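Local coordinates for protein probable transcriptional regulator (Pseudomonas aeruginosa PAO1, PDB 2GEN) that probably binds cis-regulatory DNA through a TetR-family helix-turn-helix and so regulates transcription, at the interface of chains A and B. Coordinates in Å, arbitrary orientation; residue numbers count along the deposited sequence, not the author numbering. Chains: chain A/B, probable transcriptional regulator.

Contact 1: the interface of chains A and B. Residues chain A 156, 160, 184, 187, 191; chain B 146, 156, 187, 191.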
ATOM      1  N   VAL A 156      -0.486 -12.250   1.306  1.00 19.02           N
ATOM      2  CA  VAL A 156       0.302 -12.676   2.478  1.00 19.63           C
ATOM      3  C   VAL A 156       1.784 -12.683   2.184  1.00 20.05           C
ATOM      4  O   VAL A 156       2.557 -12.155   2.989  1.00 18.45           O
ATOM      5  CB  VAL A 156      -0.215 -13.866   3.426  1.00 23.09           C
ATOM      6  CG1 VAL A 156      -1.721 -14.193   3.350  1.00 19.80           C
ATOM      7  CG2 VAL A 156       0.747 -14.933   3.777  1.00 21.47           C
ATOM      8  N   PRO A 160       3.488  -7.720   3.708  1.00 15.39           N
ATOM      9  CA  PRO A 160       4.406  -7.093   4.703  1.00 16.43           C
ATOM     10  C   PRO A 160       5.545  -6.274   4.077  1.00 17.16           C
ATOM     11  O   PRO A 160       5.790  -5.116   4.489  1.00 17.86           O
ATOM     12  CB  PRO A 160       4.922  -8.282   5.507  1.00 17.12           C
ATOM     13  CG  PRO A 160       3.765  -9.255   5.501  1.00 16.15           C
ATOM     14  CD  PRO A 160       3.333  -9.155   4.020  1.00 14.52           C
ATOM     15  N   LEU A 184      11.481 -10.795   6.857  1.00 18.28           N
ATOM     16  CA  LEU A 184      10.260 -10.761   6.010  1.00 18.77           C
ATOM     17  C   LEU A 184      10.232 -12.002   5.084  1.00 18.81           C
ATOM     18  O   LEU A 184       9.183 -12.609   4.879  1.00 17.97           O
ATOM     19  CB  LEU A 184      10.166  -9.457   5.231  1.00 18.82           C
ATOM     20  CG  LEU A 184       9.821  -8.221   6.111  1.00 20.61           C
ATOM     21  CD1 LEU A 184       9.480  -6.984   5.345  1.00 27.91           C
ATOM     22  CD2 LEU A 184       8.686  -8.533   7.107  1.00 22.72           C
ATOM     23  N   VAL A 187       9.283 -14.972   7.405  1.00 18.15           N
ATOM     24  CA  VAL A 187       7.897 -14.900   7.778  1.00 18.83           C
ATOM     25  C   VAL A 187       6.997 -15.255   6.603  1.00 17.32           C
ATOM     26  O   VAL A 187       6.008 -15.939   6.800  1.00 19.03           O
ATOM     27  CB  VAL A 187       7.519 -13.548   8.258  1.00 18.84           C
ATOM     28  CG1 VAL A 187       5.984 -13.439   8.351  1.00 20.36           C
ATOM     29  CG2 VAL A 187       8.242 -13.251   9.652  1.00 19.52           C
ATOM     30  N   SER A 191       4.415 -18.225   6.852  1.00 19.81           N
ATOM     31  CA  SER A 191       3.023 -17.841   6.791  1.00 22.81           C
ATOM     32  C   SER A 191       2.268 -18.700   5.798  1.00 22.10           C
ATOM     33  O   SER A 191       1.101 -18.973   6.016  1.00 24.06           O
ATOM     34  CB  SER A 191       2.842 -16.384   6.413  1.00 22.63           C
ATOM     35  OG  SER A 191       3.384 -15.569   7.436  1.00 29.98           O
TER
ATOM     36  N   ARG B 146       7.338 -14.111  18.150  1.00 21.92           N
ATOM     37  CA  ARG B 146       8.653 -14.257  17.532  1.00 25.85           C
ATOM     38  C   ARG B 146       9.401 -12.905  17.546  1.00 24.33           C
ATOM     39  O   ARG B 146       8.798 -11.819  17.407  1.00 24.60           O
ATOM     40  CB  ARG B 146       8.502 -14.884  16.135  1.00 25.55           C
ATOM     41  CG  ARG B 146       8.530 -13.915  15.004  1.00 29.95           C
ATOM     42  CD  ARG B 146       8.565 -14.626  13.601  1.00 30.71           C
ATOM     43  NE  ARG B 146       9.944 -14.764  13.134  1.00 40.48           N
ATOM     44  CZ  ARG B 146      10.370 -15.593  12.175  1.00 38.95           C
ATOM     45  NH1 ARG B 146       9.527 -16.421  11.530  1.00 36.36           N
ATOM     46  NH2 ARG B 146      11.669 -15.590  11.871  1.00 36.84           N
ATOM     47  N   VAL B 156       4.052  -6.954   9.340  1.00 19.02           N
ATOM     48  CA  VAL B 156       3.602  -8.349   9.178  1.00 19.63           C
ATOM     49  C   VAL B 156       2.153  -8.520   9.570  1.00 20.05           C
ATOM     50  O   VAL B 156       1.397  -9.140   8.816  1.00 18.45           O
ATOM     51  CB  VAL B 156       4.568  -9.573   9.568  1.00 23.09           C
ATOM     52  CG1 VAL B 156       6.075  -9.254   9.648  1.00 19.80           C
ATOM     53  CG2 VAL B 156       4.004 -10.652  10.407  1.00 21.47           C
ATOM     54  N   VAL B 187      -3.526 -16.033   9.782  1.00 18.15           N
ATOM     55  CA  VAL B 187      -2.174 -15.922   9.308  1.00 18.83           C
ATOM     56  C   VAL B 187      -1.401 -14.876  10.100  1.00 17.32           C
ATOM     57  O   VAL B 187      -0.244 -15.100  10.407  1.00 19.03           O
ATOM     58  CB  VAL B 187      -2.116 -15.550   7.873  1.00 18.84           C
ATOM     59  CG1 VAL B 187      -0.676 -15.149   7.497  1.00 20.36           C
ATOM     60  CG2 VAL B 187      -2.669 -16.756   6.983  1.00 19.52           C
ATOM     61  N   SER B 191       1.908 -15.824  12.023  1.00 19.81           N
ATOM     62  CA  SER B 191       3.113 -15.200  11.525  1.00 22.81           C
ATOM     63  C   SER B 191       3.914 -14.592  12.658  1.00 22.10           C
ATOM     64  O   SER B 191       5.130 -14.583  12.586  1.00 24.06           O
ATOM     65  CB  SER B 191       2.823 -14.123  10.499  1.00 22.63           C
ATOM     66  OG  SER B 191       2.240 -14.718   9.354  1.00 29.98           O
TER
HETATM   67  O   HOH W   1       2.402 -12.939   7.172  0.50 26.10           O

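Contact 2: the interface of chains A and B. Residues chain A 155-156, 159-160; chain B 155-156, 159-160.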
ATOM      1  N   SER A 155      -1.030 -11.624  -1.441  1.00 20.79           N
ATOM      2  CA  SER A 155      -0.990 -10.558  -0.403  1.00 20.51           C
ATOM      3  C   SER A 155      -0.337 -10.992   0.881  1.00 19.00           C
ATOM      4  O   SER A 155       0.310 -10.123   1.540  1.00 19.46           O
ATOM      5  CB  SER A 155      -2.410 -10.037  -0.092  1.00 20.32           C
ATOM      6  OG  SER A 155      -2.833  -9.216  -1.167  1.00 23.58           O
ATOM      7  N   VAL A 156      -0.486 -12.250   1.306  1.00 19.02           N
ATOM      8  CA  VAL A 156       0.302 -12.676   2.478  1.00 19.63           C
ATOM      9  C   VAL A 156       1.784 -12.683   2.184  1.00 20.05           C
ATOM     10  O   VAL A 156       2.557 -12.155   2.989  1.00 18.45           O
ATOM     11  CB  VAL A 156      -0.215 -13.866   3.426  1.00 23.09           C
ATOM     12  CG1 VAL A 156      -1.721 -14.193   3.350  1.00 19.80           C
ATOM     13  CG2 VAL A 156       0.747 -14.933   3.777  1.00 21.47           C
ATOM     14  N   GLY A 159       2.590  -8.629   1.063  1.00 18.19           N
ATOM     15  CA  GLY A 159       1.965  -7.498   1.770  1.00 16.39           C
ATOM     16  C   GLY A 159       2.902  -6.890   2.832  1.00 15.65           C
ATOM     17  O   GLY A 159       3.034  -5.676   2.849  1.00 16.91           O
ATOM     18  N   PRO A 160       3.488  -7.720   3.708  1.00 15.39           N
ATOM     19  CA  PRO A 160       4.406  -7.093   4.703  1.00 16.43           C
ATOM     20  C   PRO A 160       5.545  -6.274   4.077  1.00 17.16           C
ATOM     21  O   PRO A 160       5.790  -5.116   4.489  1.00 17.86           O
ATOM     22  CB  PRO A 160       4.922  -8.282   5.507  1.00 17.12           C
ATOM     23  CG  PRO A 160       3.765  -9.255   5.501  1.00 16.15           C
ATOM     24  CD  PRO A 160       3.333  -9.155   4.020  1.00 14.52           C
TER
ATOM     25  N   SER B 155       3.973  -4.226  10.228  1.00 20.79           N
ATOM     26  CA  SER B 155       3.800  -4.572   8.791  1.00 20.51           C
ATOM     27  C   SER B 155       3.497  -6.027   8.553  1.00 19.00           C
ATOM     28  O   SER B 155       2.744  -6.324   7.578  1.00 19.46           O
ATOM     29  CB  SER B 155       5.050  -4.180   7.973  1.00 20.32           C
ATOM     30  OG  SER B 155       5.059  -2.773   7.812  1.00 23.58           O
ATOM     31  N   VAL B 156       4.052  -6.954   9.340  1.00 19.02           N
ATOM     32  CA  VAL B 156       3.602  -8.349   9.178  1.00 19.63           C
ATOM     33  C   VAL B 156       2.153  -8.520   9.570  1.00 20.05           C
ATOM     34  O   VAL B 156       1.397  -9.140   8.816  1.00 18.45           O
ATOM     35  CB  VAL B 156       4.568  -9.573   9.568  1.00 23.09           C
ATOM     36  CG1 VAL B 156       6.075  -9.254   9.648  1.00 19.80           C
ATOM     37  CG2 VAL B 156       4.004 -10.652  10.407  1.00 21.47           C
ATOM     38  N   GLY B 159       0.095  -5.828   6.951  1.00 18.19           N
ATOM     39  CA  GLY B 159       0.483  -5.685   5.538  1.00 16.39           C
ATOM     40  C   GLY B 159      -0.412  -6.523   4.603  1.00 15.65           C
ATOM     41  O   GLY B 159      -0.870  -5.978   3.612  1.00 16.91           O
ATOM     42  N   PRO B 160      -0.603  -7.816   4.905  1.00 15.39           N
ATOM     43  CA  PRO B 160      -1.495  -8.585   3.989  1.00 16.43           C
ATOM     44  C   PRO B 160      -2.897  -7.981   3.826  1.00 17.16           C
ATOM     45  O   PRO B 160      -3.387  -7.822   2.683  1.00 17.86           O
ATOM     46  CB  PRO B 160      -1.531  -9.975   4.614  1.00 17.12           C
ATOM     47  CG  PRO B 160      -0.166 -10.128   5.244  1.00 16.15           C
ATOM     48  CD  PRO B 160      -0.011  -8.735   5.897  1.00 14.52           C
TER
HETATM   49  O   HOH W   2       0.744  -4.007   2.221  0.50 28.75           O

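Contact 1: the interface of chains A and B
Helices 150-169 and 181-192 of the two chains meet at this two-fold interface, a four-helix packing of the kind by which TetR-family regulators typically dimerise. A:Val187 reaches across with both methyls. Its CG1, anti to the backbone N (chi1 168°), lies 3.9 Å from B:Ser191 CB and also touches B:Val156 CG2. Its CG2 sits over one face of the B:Arg146 guanidinium, near the rim, 4.0 Å from CZ; a bend at chi3 (-94°) helps turn the guanidinium towards the methyl. B:Val156 is the next neighbour: its CG1 passes A:Leu184 CD2 at 3.7 Å, the two side chains running in opposite directions, while its CA lies against A:Pro160 CG at 3.8 Å. Branched valine suits this place, since A:Val187 and B:Val156 each use both methyls, on different neighbours. By symmetry B:Val187 meets A:Ser191, and its CG1 lies 4.0 Å from A:Val156 CG2. A:Ser191 and B:Ser191 face each other at the middle, modelled too close for their separation to be trusted. Each OG hydrogen-bonds within its own helix, as from A:Ser191 OG to A:Val187 O at 2.7 Å, approaching from above the carbonyl plane. Water 1 lies 2.8 Å from both A:Ser191 OG and B:Ser191 OG. Serine is small enough to let the helices come close. The site probably helps join the subunits, as in TetR-family dimers, largely through aliphatic contacts around a small polar centre.

Contact 2: the interface of chains A and B
A:Pro160 and B:Pro160 pack face to face where the two copies of helix 150-169 pass each other, on a helix-helix interface close to the two-fold axis. The ring planes lie within about 25° of parallel and are offset, while the directions in which the side chains point cross at about a right angle. A:Pro160 CG is 3.8 Å from B:Pro160 CD, with the reciprocal contact on the other side of the axis. Proline suits this place: its compact, rigid ring presents an aliphatic surface with few ways to rearrange, and having no backbone N-H it gives up a hydrogen bond that a helix would otherwise make at this position. Each ring also lies against the backbone of the opposite helix a turn or so earlier. A:Pro160 CA comes to 3.4 Å from B:Ser155 O, and its CB lies 3.6 Å from the same carbonyl oxygen, so carbon atoms of the proline cover a polar backbone group by van der Waals contact. Beside it, the B:Val156 backbone completes the bed for the ring. This is the tightly packed part. A:Ser155 adds little through its side chain: OG stands anti to its carbonyl carbon, beside the backbone N (chi1 -75°), leaving CB nearer, 3.7 Å from B:Pro160 O.

A:Gly159 and B:Gly159 form the looser, watered side. Each buries about 7 Å² against more than 40 Å² for each proline, although the absence of side chains lets the backbones come near, A:Gly159 CA lying 3.7 Å from B:Gly159 O. Water 2 bridges the chains here, 2.9 Å from both A:Gly159 O and B:Gly159 O. In the fold, A:Gly159 and A:Pro160 lie midway along helix 150-169, making its middle the crossing point with its symmetry mate.

The C-alpha centres of contact 1 and contact 2 lie about 7 Å apart, and the two share A:Val156, A:Pro160 and B:Val156. Helix 150-169 therefore takes part in both: contact 2 is its crossing with its own copy, whereas contact 1 brings in helix 181-192 and the loop residue B:Arg146. They are best read as adjoining sections of one continuous, two-fold symmetric surface. Such a surface would hold the two subunits in a defined relation and, as in other TetR-family dimers, probably helps set the spacing of the predicted helix-turn-helix motifs, which lie far from it.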